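Local atomic coordinates of glycosylation Associate Protein 2 (PDB entry 6OYC), a protein that probably takes part, in complex with two partner proteins, in the glycosylation and accessory Sec-dependent export of a serine-rich repeat adhesin in Streptococcus agalactiae. Residues 158-164 with 248-254; 316-321 with 506-510; 120-124 with 232-236. All blocks are in the same frame, centred on the assembly; numbering follows the deposited sequence.

Interaction 1: residues 158-164 with 248-254; sequences LELEGQF and GKGIVKL
An antiparallel beta-sheet pairing in the all-beta part joins 158-164 to 248-254. Strands 158-161 and 251-254 run at 167°, axes 4.7 Å apart. Leu158-Leu254, Leu160-Val252 and Gly162-Gly250 are hydrogen-bonded pairs, bonded both ways; Glu159-Lys253, Glu161-Ile251 and Gln163-Lys249 are non-hydrogen-bonded. Both segments turn a corner, at Gly162 and across 248-250; Gly162, Gly248 and Gly250 adopt positive phi with strongly negative psi, where a CB would jam against the preceding carbonyl. Leu158 (chi1 t, chi2 p), Leu160 (chi1 m), Val252 (t) and Leu254 (m, t) share the buried face; the leucines pack on strand 140-142, Val252 on Ile194. Leu160 CD1 lies 4.3 Å from Leu254 CD1. On the other face, Lys253, whose stronger salt bridge is to Glu195, also makes a long one, NZ to OE2 of extended Glu159 (t, t), 3.8 Å. Ile251 (m, t) sets CG1 3.5 Å from Glu161 CD. Phe164 (m) presents its ring edge to Gly250 O, 3.6 Å from CE2, and Phe164 N donates to Gly248 O at 2.8 Å.

Interaction 2: residues 316-321 with 506-510; sequences MKSMKT and YRRML
Segment 316-321 is the last turn of helix 313-318 and its exit: Lys320 leaves helical geometry at phi 51°, psi 26°, before Thr321 becomes extended. Segment 506-510 is wholly helical, within helix 495-514; the nearest CA atoms are those of Met319 and Arg507, 7.3 Å apart. Met319 (chi1 m, chi3 t) fills the gap, its SD 3.7 Å from Tyr506 CB and its CB 4.0 Å from Leu510 CD1. Met316 (m, m, m) curls its CE to 4.0 Å from Tyr506 CZ. Both sulfurs make oblique Met-aromatic contacts with the Tyr506 ring, SD to centroid 5.1 Å for Met316 and 4.7 Å for Met319. Leu510 (m, t), its CA-to-CB bond toward 316-321, brings CD2 to 4.4 Å from Thr321 OG1. The Arg507 guanidinium lays one face over Met319 O. No hydrogen bond links the segments: in this alpha/beta-hydrolase-like domain, apolar and Met-aromatic packing joins the end of helix 313-318 and the following loop to helix 495-514, while Tyr506 OH and Arg507 NE find polar partners outside, Ser368 and Glu518.

Interaction 3: residues 120-124 with 232-236; sequences RQFYK and LESDI
A four-residue salt-bridge network ties helix 115-125 to the loop between strands 230-232 and 238-247. Arg120 NH2 donates to Glu233 OE2 at 2.5 Å and Lys124 NZ reaches the same oxygen at 2.8 Å; NZ also bonds Asp235 OD2 at 2.8 Å. Weak hydrogen bonds run from Arg120 NE to Glu233 OE1 (3.2 Å), from Arg120 NH2 to Asp235 OD2 (3.2 Å) and from Lys124 NZ to Ser234 O (3.1 Å). The basic residues lie one helical turn apart, Lys124 N bonding Arg120 O at 3.0 Å, so Arg120 (t, p, t) and Lys124 (m, t, t, t) both leave toward the loop; the nearest CA atoms, of Lys124 and Glu233, are 8.4 Å apart. The CA-to-CB bond of Glu233 (chi1 t, chi2 -93°) points toward the helix; Asp235 (m) swings its carboxylate in. In an ST turn, Ile236 N donates to Ser234 OG at 3.1 Å. Tyr185 packs beside Arg120, Lys124 and Glu233. One water accepts from Arg120 NH1 at 2.7 Å and donates to Asp235 OD1 at 2.6 Å.

Overall arrangement
The three contacts sample different parts of one chain. Interaction 1 lies inside the all-beta region, in the sheet that includes strands 157-165 and 251-262. Interaction 3 joins that region to helix 115-125, which follows the parallel five-stranded sheet of the N-terminal part; interactions 1 and 3 alternate along the sequence, their centres 35 Å apart. Interaction 2 comes later, beside the eight-stranded mixed sheet of the alpha/beta-hydrolase-like part, its centre about 50 Å from interaction 1, across the chain's centre, and 37 Å from interaction 3. None touches another. Thus interactions 1 and 2 are each internal to one region, whereas interaction 3 bridges two.

Interaction 1: residues 158-164 with 248-254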
# COMPACT_ATOMS: atom_id res chain seq x y z
N LEU B 158 -11.95 4.07 -19.77
CA LEU B 158 -12.25 4.01 -21.19
C LEU B 158 -13.18 2.83 -21.43
O LEU B 158 -12.94 1.72 -20.93
CB LEU B 158 -10.98 3.87 -22.03
CG LEU B 158 -11.16 3.43 -23.48
CD1 LEU B 158 -12.07 4.38 -24.25
CD2 LEU B 158 -9.79 3.31 -24.17
N GLU B 159 -14.23 3.08 -22.20
CA GLU B 159 -15.30 2.13 -22.44
C GLU B 159 -15.38 1.88 -23.94
O GLU B 159 -15.57 2.82 -24.72
CB GLU B 159 -16.62 2.69 -21.90
CG GLU B 159 -17.71 1.68 -21.67
CD GLU B 159 -18.93 2.32 -21.06
OE1 GLU B 159 -18.91 3.56 -20.85
OE2 GLU B 159 -19.91 1.59 -20.80
N LEU B 160 -15.23 0.62 -24.34
CA LEU B 160 -15.32 0.20 -25.72
C LEU B 160 -16.45 -0.81 -25.86
O LEU B 160 -16.54 -1.75 -25.07
CB LEU B 160 -14.01 -0.43 -26.20
CG LEU B 160 -12.84 0.52 -25.98
CD1 LEU B 160 -11.54 -0.22 -25.70
CD2 LEU B 160 -12.71 1.42 -27.20
N GLU B 161 -17.30 -0.61 -26.87
CA GLU B 161 -18.42 -1.51 -27.09
C GLU B 161 -18.58 -1.82 -28.58
O GLU B 161 -18.57 -0.90 -29.40
CB GLU B 161 -19.71 -0.91 -26.53
CG GLU B 161 -20.93 -1.77 -26.75
CD GLU B 161 -22.15 -1.23 -26.02
OE1 GLU B 161 -22.10 -0.08 -25.53
OE2 GLU B 161 -23.15 -1.97 -25.94
N GLY B 162 -18.73 -3.10 -28.90
CA GLY B 162 -19.02 -3.50 -30.28
C GLY B 162 -18.56 -4.93 -30.55
O GLY B 162 -18.57 -5.78 -29.66
N GLN B 163 -18.17 -5.16 -31.79
CA GLN B 163 -17.63 -6.44 -32.23
C GLN B 163 -16.12 -6.33 -32.39
O GLN B 163 -15.63 -5.47 -33.12
CB GLN B 163 -18.27 -6.88 -33.54
CG GLN B 163 -19.79 -6.74 -33.51
CD GLN B 163 -20.51 -8.07 -33.49
OE1 GLN B 163 -19.99 -9.06 -32.98
NE2 GLN B 163 -21.72 -8.11 -34.05
N PHE B 164 -15.40 -7.24 -31.74
CA PHE B 164 -13.94 -7.18 -31.68
C PHE B 164 -13.25 -8.22 -32.54
O PHE B 164 -12.04 -8.10 -32.75
CB PHE B 164 -13.49 -7.30 -30.21
CG PHE B 164 -14.00 -6.18 -29.36
CD1 PHE B 164 -13.31 -4.98 -29.28
CD2 PHE B 164 -15.23 -6.29 -28.71
CE1 PHE B 164 -13.81 -3.92 -28.53
CE2 PHE B 164 -15.73 -5.24 -27.97
CZ PHE B 164 -15.03 -4.05 -27.88
N GLY B 248 -14.90 -11.31 -29.86
CA GLY B 248 -16.26 -11.42 -29.40
C GLY B 248 -17.01 -10.09 -29.46
O GLY B 248 -16.66 -9.18 -30.20
N LYS B 249 -18.05 -10.00 -28.64
CA LYS B 249 -18.95 -8.87 -28.68
C LYS B 249 -19.36 -8.50 -27.26
O LYS B 249 -19.63 -9.37 -26.43
CB LYS B 249 -20.17 -9.19 -29.54
CG LYS B 249 -21.47 -8.48 -29.13
CD LYS B 249 -21.71 -7.18 -29.91
CE LYS B 249 -22.89 -6.32 -29.37
NZ LYS B 249 -22.63 -5.55 -28.11
N GLY B 250 -19.40 -7.21 -26.99
CA GLY B 250 -19.83 -6.71 -25.71
C GLY B 250 -19.09 -5.42 -25.38
O GLY B 250 -18.84 -4.59 -26.25
N ILE B 251 -18.74 -5.28 -24.10
CA ILE B 251 -18.21 -4.04 -23.55
C ILE B 251 -16.95 -4.34 -22.76
O ILE B 251 -16.94 -5.26 -21.94
CB ILE B 251 -19.23 -3.33 -22.65
CG1 ILE B 251 -20.49 -2.98 -23.43
CG2 ILE B 251 -18.61 -2.07 -22.06
CD1 ILE B 251 -21.53 -2.27 -22.60
N VAL B 252 -15.90 -3.57 -23.02
CA VAL B 252 -14.70 -3.54 -22.19
C VAL B 252 -14.65 -2.16 -21.56
O VAL B 252 -14.83 -1.16 -22.25
CB VAL B 252 -13.43 -3.79 -23.03
CG1 VAL B 252 -12.24 -4.07 -22.12
CG2 VAL B 252 -13.66 -4.92 -24.03
N LYS B 253 -14.43 -2.12 -20.24
CA LYS B 253 -14.14 -0.88 -19.52
C LYS B 253 -12.74 -1.02 -18.96
O LYS B 253 -12.50 -1.90 -18.14
CB LYS B 253 -15.13 -0.62 -18.38
CG LYS B 253 -16.57 -0.39 -18.80
CD LYS B 253 -17.30 0.45 -17.74
CE LYS B 253 -18.81 0.57 -18.02
NZ LYS B 253 -19.58 -0.68 -17.73
N LEU B 254 -11.84 -0.15 -19.38
CA LEU B 254 -10.46 -0.15 -18.92
C LEU B 254 -10.24 0.99 -17.94
O LEU B 254 -10.65 2.12 -18.20
CB LEU B 254 -9.49 -0.02 -20.09
CG LEU B 254 -9.62 -1.16 -21.09
CD1 LEU B 254 -8.87 -0.83 -22.37
CD2 LEU B 254 -9.09 -2.46 -20.49
O HOH W 1 -16.57 -9.77 -33.19

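Interaction 2: residues 316-321 with 506-510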
# COMPACT_ATOMS: atom_id res chain seq x y z
N MET B 316 5.58 7.01 11.58
CA MET B 316 4.89 6.08 12.47
C MET B 316 5.85 5.11 13.13
O MET B 316 5.56 4.61 14.22
CB MET B 316 3.81 5.32 11.70
CG MET B 316 2.78 6.22 11.06
SD MET B 316 1.99 7.34 12.26
CE MET B 316 0.88 6.20 13.07
N LYS B 317 6.98 4.83 12.49
CA LYS B 317 7.98 3.99 13.14
C LYS B 317 8.60 4.70 14.34
O LYS B 317 8.98 4.04 15.32
CB LYS B 317 9.06 3.58 12.13
CG LYS B 317 9.75 2.26 12.46
CD LYS B 317 10.41 1.66 11.21
CE LYS B 317 11.58 0.73 11.56
NZ LYS B 317 11.29 -0.39 12.49
N SER B 318 8.69 6.03 14.29
CA SER B 318 9.35 6.77 15.35
C SER B 318 8.52 6.81 16.63
O SER B 318 9.08 7.06 17.71
CB SER B 318 9.66 8.19 14.88
OG SER B 318 8.47 8.90 14.62
N MET B 319 7.22 6.56 16.55
CA MET B 319 6.37 6.55 17.73
C MET B 319 6.54 5.30 18.58
O MET B 319 5.90 5.22 19.63
CB MET B 319 4.91 6.66 17.30
CG MET B 319 4.67 7.74 16.27
SD MET B 319 4.18 9.28 17.04
CE MET B 319 4.37 10.45 15.68
N LYS B 320 7.35 4.33 18.14
CA LYS B 320 7.65 3.12 18.90
C LYS B 320 6.37 2.44 19.39
O LYS B 320 6.36 1.72 20.39
CB LYS B 320 8.60 3.43 20.06
CG LYS B 320 9.90 4.12 19.61
CD LYS B 320 10.84 3.14 18.88
CE LYS B 320 12.32 3.46 19.11
NZ LYS B 320 13.13 2.27 19.54
N THR B 321 5.28 2.66 18.68
CA THR B 321 3.99 2.04 18.95
C THR B 321 3.62 1.10 17.80
O THR B 321 4.14 1.24 16.69
CB THR B 321 2.93 3.15 19.11
OG1 THR B 321 1.71 2.61 19.61
CG2 THR B 321 2.68 3.85 17.78
N TYR B 506 0.41 13.49 18.66
CA TYR B 506 0.61 12.06 18.88
C TYR B 506 1.43 11.80 20.14
O TYR B 506 1.04 10.98 20.98
CB TYR B 506 1.30 11.44 17.66
CG TYR B 506 0.41 10.55 16.81
CD1 TYR B 506 0.01 9.31 17.28
CD2 TYR B 506 -0.00 10.94 15.55
CE1 TYR B 506 -0.81 8.48 16.51
CE2 TYR B 506 -0.82 10.12 14.76
CZ TYR B 506 -1.21 8.89 15.25
OH TYR B 506 -2.01 8.05 14.50
N ARG B 507 2.58 12.47 20.29
CA ARG B 507 3.49 12.15 21.38
C ARG B 507 2.88 12.51 22.73
O ARG B 507 3.01 11.75 23.70
CB ARG B 507 4.84 12.85 21.18
CG ARG B 507 5.94 11.97 20.60
CD ARG B 507 6.15 10.68 21.43
NE ARG B 507 7.36 9.97 21.03
CZ ARG B 507 7.71 8.76 21.46
NH1 ARG B 507 6.93 8.11 22.31
NH2 ARG B 507 8.84 8.21 21.04
N ARG B 508 2.21 13.66 22.81
CA ARG B 508 1.55 14.05 24.05
C ARG B 508 0.39 13.13 24.39
O ARG B 508 0.05 12.99 25.57
CB ARG B 508 1.07 15.50 23.96
CG ARG B 508 -0.40 15.64 23.59
CD ARG B 508 -0.95 17.01 23.95
NE ARG B 508 -2.40 16.97 24.14
CZ ARG B 508 -3.01 17.13 25.31
NH1 ARG B 508 -2.29 17.35 26.41
NH2 ARG B 508 -4.33 17.08 25.39
N MET B 509 -0.21 12.49 23.40
CA MET B 509 -1.31 11.59 23.71
C MET B 509 -0.84 10.19 24.08
O MET B 509 -1.44 9.54 24.95
CB MET B 509 -2.27 11.52 22.53
CG MET B 509 -3.56 10.82 22.89
SD MET B 509 -4.17 9.99 21.44
CE MET B 509 -3.15 8.52 21.54
N LEU B 510 0.22 9.70 23.43
CA LEU B 510 0.82 8.44 23.87
C LEU B 510 1.25 8.52 25.33
O LEU B 510 1.16 7.52 26.06
CB LEU B 510 2.01 8.08 22.97
CG LEU B 510 1.76 7.82 21.47
CD1 LEU B 510 3.08 7.62 20.76
CD2 LEU B 510 0.86 6.62 21.23

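Interaction 3: residues 120-124 with 232-236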
# COMPACT_ATOMS: atom_id res chain seq x y z
N ARG B 120 14.95 -17.38 -5.08
CA ARG B 120 14.60 -16.39 -6.10
C ARG B 120 13.89 -15.19 -5.48
O ARG B 120 14.15 -14.04 -5.85
CB ARG B 120 13.73 -17.04 -7.18
CG ARG B 120 13.65 -16.29 -8.49
CD ARG B 120 15.02 -16.26 -9.15
NE ARG B 120 15.02 -15.67 -10.49
CZ ARG B 120 16.13 -15.36 -11.15
NH1 ARG B 120 17.32 -15.58 -10.59
NH2 ARG B 120 16.07 -14.83 -12.36
N GLN B 121 12.97 -15.45 -4.54
CA GLN B 121 12.26 -14.37 -3.85
C GLN B 121 13.21 -13.49 -3.04
O GLN B 121 13.09 -12.27 -3.03
CB GLN B 121 11.18 -14.94 -2.94
CG GLN B 121 10.02 -15.61 -3.66
CD GLN B 121 9.08 -16.33 -2.69
OE1 GLN B 121 9.51 -17.12 -1.85
NE2 GLN B 121 7.79 -16.04 -2.79
N PHE B 122 14.14 -14.11 -2.31
CA PHE B 122 15.20 -13.34 -1.67
C PHE B 122 15.91 -12.47 -2.70
O PHE B 122 16.02 -11.24 -2.54
CB PHE B 122 16.20 -14.28 -0.98
CG PHE B 122 15.72 -14.88 0.32
CD1 PHE B 122 14.50 -14.51 0.88
CD2 PHE B 122 16.52 -15.79 1.01
CE1 PHE B 122 14.07 -15.06 2.11
CE2 PHE B 122 16.11 -16.35 2.23
CZ PHE B 122 14.89 -15.99 2.77
N TYR B 123 16.38 -13.10 -3.78
CA TYR B 123 17.20 -12.41 -4.77
C TYR B 123 16.50 -11.16 -5.33
O TYR B 123 17.14 -10.13 -5.54
CB TYR B 123 17.55 -13.36 -5.91
CG TYR B 123 18.69 -12.88 -6.77
CD1 TYR B 123 19.89 -12.48 -6.19
CD2 TYR B 123 18.59 -12.84 -8.16
CE1 TYR B 123 20.95 -12.05 -6.94
CE2 TYR B 123 19.67 -12.40 -8.94
CZ TYR B 123 20.84 -12.00 -8.31
OH TYR B 123 21.91 -11.56 -9.03
N LYS B 124 15.20 -11.23 -5.55
CA LYS B 124 14.55 -10.13 -6.25
C LYS B 124 13.48 -9.43 -5.44
O LYS B 124 12.83 -8.51 -5.95
CB LYS B 124 13.99 -10.62 -7.59
CG LYS B 124 15.13 -10.99 -8.58
CD LYS B 124 14.70 -10.89 -10.04
CE LYS B 124 15.86 -11.25 -10.98
NZ LYS B 124 15.44 -11.26 -12.44
N LEU B 232 6.32 -10.29 -13.32
CA LEU B 232 7.28 -10.61 -14.37
C LEU B 232 8.70 -10.44 -13.87
O LEU B 232 9.02 -9.46 -13.20
CB LEU B 232 7.10 -9.70 -15.59
CG LEU B 232 5.71 -9.76 -16.22
CD1 LEU B 232 5.69 -8.93 -17.51
CD2 LEU B 232 5.39 -11.22 -16.47
N GLU B 233 9.56 -11.34 -14.28
CA GLU B 233 10.91 -11.32 -13.78
C GLU B 233 11.81 -11.88 -14.86
O GLU B 233 11.52 -12.94 -15.41
CB GLU B 233 10.97 -12.14 -12.49
CG GLU B 233 12.30 -12.38 -11.95
CD GLU B 233 12.91 -13.67 -12.42
OE1 GLU B 233 12.38 -14.76 -12.13
OE2 GLU B 233 13.98 -13.57 -13.04
N SER B 234 12.89 -11.17 -15.17
CA SER B 234 13.88 -11.67 -16.10
C SER B 234 15.21 -11.01 -15.79
O SER B 234 15.25 -9.91 -15.23
CB SER B 234 13.49 -11.40 -17.56
OG SER B 234 14.60 -11.57 -18.42
N ASP B 235 16.29 -11.66 -16.16
CA ASP B 235 17.58 -11.03 -15.92
C ASP B 235 17.99 -10.05 -17.02
O ASP B 235 19.05 -9.44 -16.91
CB ASP B 235 18.66 -12.08 -15.69
CG ASP B 235 18.41 -12.89 -14.41
OD1 ASP B 235 18.85 -14.07 -14.36
OD2 ASP B 235 17.81 -12.35 -13.45
N ILE B 236 17.14 -9.85 -18.02
CA ILE B 236 17.36 -8.84 -19.04
C ILE B 236 16.71 -7.54 -18.61
O ILE B 236 15.55 -7.54 -18.18
CB ILE B 236 16.80 -9.31 -20.39
CG1 ILE B 236 17.61 -10.50 -20.91
CG2 ILE B 236 16.81 -8.17 -21.37
CD1 ILE B 236 16.77 -11.54 -21.65
O HOH W 2 19.55 -14.89 -12.03
O HOH W 3 13.64 -8.94 -12.90